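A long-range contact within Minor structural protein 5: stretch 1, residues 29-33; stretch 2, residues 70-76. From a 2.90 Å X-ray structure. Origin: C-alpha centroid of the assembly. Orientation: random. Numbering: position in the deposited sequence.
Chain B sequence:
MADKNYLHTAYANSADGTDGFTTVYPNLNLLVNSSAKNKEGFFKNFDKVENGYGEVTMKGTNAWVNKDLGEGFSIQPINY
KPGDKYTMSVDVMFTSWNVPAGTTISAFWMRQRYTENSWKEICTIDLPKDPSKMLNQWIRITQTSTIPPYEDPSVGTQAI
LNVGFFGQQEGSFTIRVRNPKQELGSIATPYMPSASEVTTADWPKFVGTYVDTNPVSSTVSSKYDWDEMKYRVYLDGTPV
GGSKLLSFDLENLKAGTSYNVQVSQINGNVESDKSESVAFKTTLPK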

ATOM      1  N   ASN B  29      42.825 -27.192   8.987  1.00 55.77           N
ATOM      2  CA  ASN B  29      43.130 -26.527  10.232  1.00 54.25           C
ATOM      3  C   ASN B  29      41.852 -26.211  10.924  1.00 59.20           C
ATOM      4  O   ASN B  29      40.842 -25.857  10.287  1.00 59.79           O
ATOM      5  CB  ASN B  29      43.863 -25.210   9.939  1.00 52.39           C
ATOM      6  CG  ASN B  29      44.768 -24.692  11.031  1.00 64.31           C
ATOM      7  OD1 ASN B  29      44.540 -24.901  12.226  1.00 60.58           O
ATOM      8  ND2 ASN B  29      45.836 -24.019  10.636  1.00 50.59           N
ATOM      9  N   LEU B  30      41.907 -26.274  12.256  1.00 56.09           N
ATOM     10  CA  LEU B  30      40.793 -25.901  13.130  1.00 54.64           C
ATOM     11  C   LEU B  30      41.018 -24.491  13.690  1.00 58.30           C
ATOM     12  O   LEU B  30      40.115 -23.933  14.283  1.00 57.69           O
ATOM     13  CB  LEU B  30      40.584 -26.947  14.228  1.00 53.75           C
ATOM     14  CG  LEU B  30      39.972 -28.248  13.744  1.00 55.86           C
ATOM     15  CD1 LEU B  30      40.239 -29.361  14.708  1.00 55.81           C
ATOM     16  CD2 LEU B  30      38.516 -28.094  13.532  1.00 55.67           C
ATOM     17  N   LEU B  31      42.207 -23.897  13.453  1.00 56.29           N
ATOM     18  CA  LEU B  31      42.517 -22.521  13.877  1.00 56.89           C
ATOM     19  C   LEU B  31      42.037 -21.482  12.833  1.00 60.86           C
ATOM     20  O   LEU B  31      41.844 -21.832  11.680  1.00 60.35           O
ATOM     21  CB  LEU B  31      44.015 -22.323  14.200  1.00 56.64           C
ATOM     22  CG  LEU B  31      44.654 -23.290  15.177  1.00 61.00           C
ATOM     23  CD1 LEU B  31      46.040 -22.876  15.476  1.00 61.75           C
ATOM     24  CD2 LEU B  31      43.900 -23.361  16.450  1.00 62.06           C
ATOM     25  N   VAL B  32      41.852 -20.227  13.248  1.00 57.91           N
ATOM     26  CA  VAL B  32      41.336 -19.115  12.438  1.00 58.74           C
ATOM     27  C   VAL B  32      42.443 -18.066  12.194  1.00 64.85           C
ATOM     28  O   VAL B  32      43.053 -17.584  13.160  1.00 66.66           O
ATOM     29  CB  VAL B  32      40.125 -18.455  13.161  1.00 63.28           C
ATOM     30  CG1 VAL B  32      39.619 -17.254  12.386  1.00 64.85           C
ATOM     31  CG2 VAL B  32      38.994 -19.441  13.400  1.00 62.56           C
ATOM     32  N   ASN B  33      42.637 -17.654  10.921  1.00 59.88           N
ATOM     33  CA  ASN B  33      43.653 -16.673  10.509  1.00 60.01           C
ATOM     34  C   ASN B  33      45.095 -17.138  10.816  1.00 64.83           C
ATOM     35  O   ASN B  33      45.952 -16.316  11.144  1.00 66.66           O
ATOM     36  CB  ASN B  33      43.369 -15.273  11.081  1.00 59.20           C
ATOM     37  CG  ASN B  33      44.104 -14.165  10.378  1.00 81.86           C
ATOM     38  OD1 ASN B  33      44.249 -14.161   9.153  1.00 83.01           O
ATOM     39  ND2 ASN B  33      44.599 -13.206  11.147  1.00 69.91           N
ATOM     40  N   GLY B  70      41.660 -17.189  22.118  1.00 64.53           N
ATOM     41  CA  GLY B  70      40.281 -17.641  21.985  1.00 64.20           C
ATOM     42  C   GLY B  70      39.622 -17.391  20.648  1.00 68.52           C
ATOM     43  O   GLY B  70      38.826 -18.214  20.188  1.00 69.31           O
ATOM     44  N   GLU B  71      39.959 -16.267  20.009  1.00 64.04           N
ATOM     45  CA  GLU B  71      39.358 -15.859  18.748  1.00 62.87           C
ATOM     46  C   GLU B  71      39.959 -16.581  17.552  1.00 66.62           C
ATOM     47  O   GLU B  71      39.535 -16.365  16.415  1.00 66.58           O
ATOM     48  CB  GLU B  71      39.445 -14.338  18.596  1.00 64.65           C
ATOM     49  CG  GLU B  71      38.270 -13.597  19.207  1.00 68.95           C
ATOM     50  CD  GLU B  71      38.159 -12.157  18.740  1.00101.88           C
ATOM     51  OE1 GLU B  71      38.201 -11.250  19.605  1.00112.17           O
ATOM     52  OE2 GLU B  71      38.069 -11.932  17.508  1.00 91.87           O
ATOM     53  N   GLY B  72      40.933 -17.439  17.823  1.00 62.51           N
ATOM     54  CA  GLY B  72      41.617 -18.210  16.800  1.00 61.05           C
ATOM     55  C   GLY B  72      41.266 -19.675  16.775  1.00 64.17           C
ATOM     56  O   GLY B  72      41.907 -20.429  16.056  1.00 63.08           O
ATOM     57  N   PHE B  73      40.264 -20.098  17.560  1.00 62.30           N
ATOM     58  CA  PHE B  73      39.814 -21.490  17.583  1.00 61.94           C
ATOM     59  C   PHE B  73      38.422 -21.570  16.971  1.00 69.90           C
ATOM     60  O   PHE B  73      37.494 -20.954  17.480  1.00 69.92           O
ATOM     61  CB  PHE B  73      39.899 -22.111  18.982  1.00 63.13           C
ATOM     62  CG  PHE B  73      41.303 -22.483  19.412  1.00 63.23           C
ATOM     63  CD1 PHE B  73      42.128 -21.553  20.025  1.00 65.15           C
ATOM     64  CD2 PHE B  73      41.782 -23.775  19.236  1.00 65.42           C
ATOM     65  CE1 PHE B  73      43.420 -21.900  20.436  1.00 66.04           C
ATOM     66  CE2 PHE B  73      43.068 -24.127  19.660  1.00 67.85           C
ATOM     67  CZ  PHE B  73      43.888 -23.178  20.239  1.00 65.66           C
ATOM     68  N   SER B  74      38.321 -22.243  15.804  1.00 69.25           N
ATOM     69  CA  SER B  74      37.112 -22.410  15.000  1.00 70.21           C
ATOM     70  C   SER B  74      35.892 -22.755  15.843  1.00 78.90           C
ATOM     71  O   SER B  74      34.823 -22.131  15.696  1.00 80.25           O
ATOM     72  CB  SER B  74      37.319 -23.521  13.982  1.00 71.11           C
ATOM     73  OG  SER B  74      37.071 -23.058  12.669  1.00 82.96           O
ATOM     74  N   ILE B  75      36.066 -23.773  16.719  1.00 75.06           N
ATOM     75  CA  ILE B  75      35.009 -24.322  17.554  1.00 74.90           C
ATOM     76  C   ILE B  75      35.445 -24.551  19.013  1.00 78.03           C
ATOM     77  O   ILE B  75      36.591 -24.919  19.295  1.00 77.63           O
ATOM     78  CB  ILE B  75      34.428 -25.601  16.895  1.00 77.25           C
ATOM     79  CG1 ILE B  75      35.547 -26.625  16.554  1.00 75.78           C
ATOM     80  CG2 ILE B  75      33.575 -25.215  15.652  1.00 77.73           C
ATOM     81  CD1 ILE B  75      35.117 -27.967  16.408  1.00 77.92           C
ATOM     82  N   GLN B  76      34.491 -24.344  19.922  1.00 73.28           N
ATOM     83  CA  GLN B  76      34.659 -24.457  21.357  1.00 72.10           C
ATOM     84  C   GLN B  76      35.098 -25.835  21.791  1.00 72.93           C
ATOM     85  O   GLN B  76      34.568 -26.822  21.283  1.00 71.79           O
ATOM     86  CB  GLN B  76      33.395 -23.999  22.081  1.00 74.32           C
ATOM     87  CG  GLN B  76      33.143 -22.497  21.960  1.00 77.78           C
ATOM     88  CD  GLN B  76      34.342 -21.695  22.380  1.00 82.19           C
ATOM     89  OE1 GLN B  76      34.747 -21.724  23.542  1.00 72.18           O
ATOM     90  NE2 GLN B  76      34.998 -21.057  21.414  1.00 80.76           N
TER

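The two stretches lie side by side with their backbones joined by a single beta bridge, in which Leu-31 pairs with Phe-73 at a CA-CA distance of 4.7 Å. Neither forms a regular strand here, and together they bury 339 Å² of surface.

Asn-29 makes no direct contact with stretch 2. Its side chain, with chi1 in the t well, reaches forward along its own stretch, so that OD1 accepts a hydrogen bond from Leu-31 N at 2.8 Å. Asparagine suits this place because its short amide can reach a nearby backbone NH; its ND2 is satisfied elsewhere in the structure.

Leu-30 gives its carbonyl to the bridge: Ser-74 N donates to Leu-30 O at 2.9 Å. That oxygen is modelled too close to a neighbour, so the exact length deserves caution. The Leu-30 side chain leaves its CA sideways to stretch 2, and its CD2 comes within 4.5 Å of Ile-75 CD1. This is a loose apolar contact, helped by the end of Ile-75 coming nearer than its CB direction suggests; leucine suits this partly exposed place because its long aliphatic chain can reach that apolar partner.

The NH of Leu-31 is bonded to Asn-29 OD1; across the stretches, Leu-31 CA lies 3.1 Å from Gly-72 O, a CA-H...O contact. The CA-to-CB bonds of Leu-31 and Phe-73 point away from the other stretch overall, although Leu-31 CB still touches Gly-72 O, at 3.4 Å, and the two side chains meet. Leu-31 CD2 sits over one face of the Phe-73 ring, 3.7 Å from its centroid and 23° off the normal, a CH-pi contact; the closest pair, Leu-31 CD2 and Phe-73 CE2, is 3.4 Å apart. A methyl-bearing leucine and a flat aromatic ring are well matched for this buried packing.

Val-32 completes the bridge, Val-32 N donating to Gly-72 O at 2.8 Å. This carbonyl thus receives both the NH of Val-32 and the CA-H of Leu-31. Glycine suits buried position 72, in a short 3-10 segment: an ideal CB would lie 3.9 Å from Val-32 O, so a side chain would start close against that backbone. Val-32 points its CB toward stretch 2, placing Val-32 CB 3.9 Å from Glu-71 O and Val-32 CG2 3.8 Å from Ser-74 N. Its compact, beta-branched side chain covers the neighbouring backbone, while the charged end of Glu-71 remains clear of stretch 1.

Beyond this, Asn-33 leaves the contact, its side-chain amide hydrogen-bonded elsewhere in the structure.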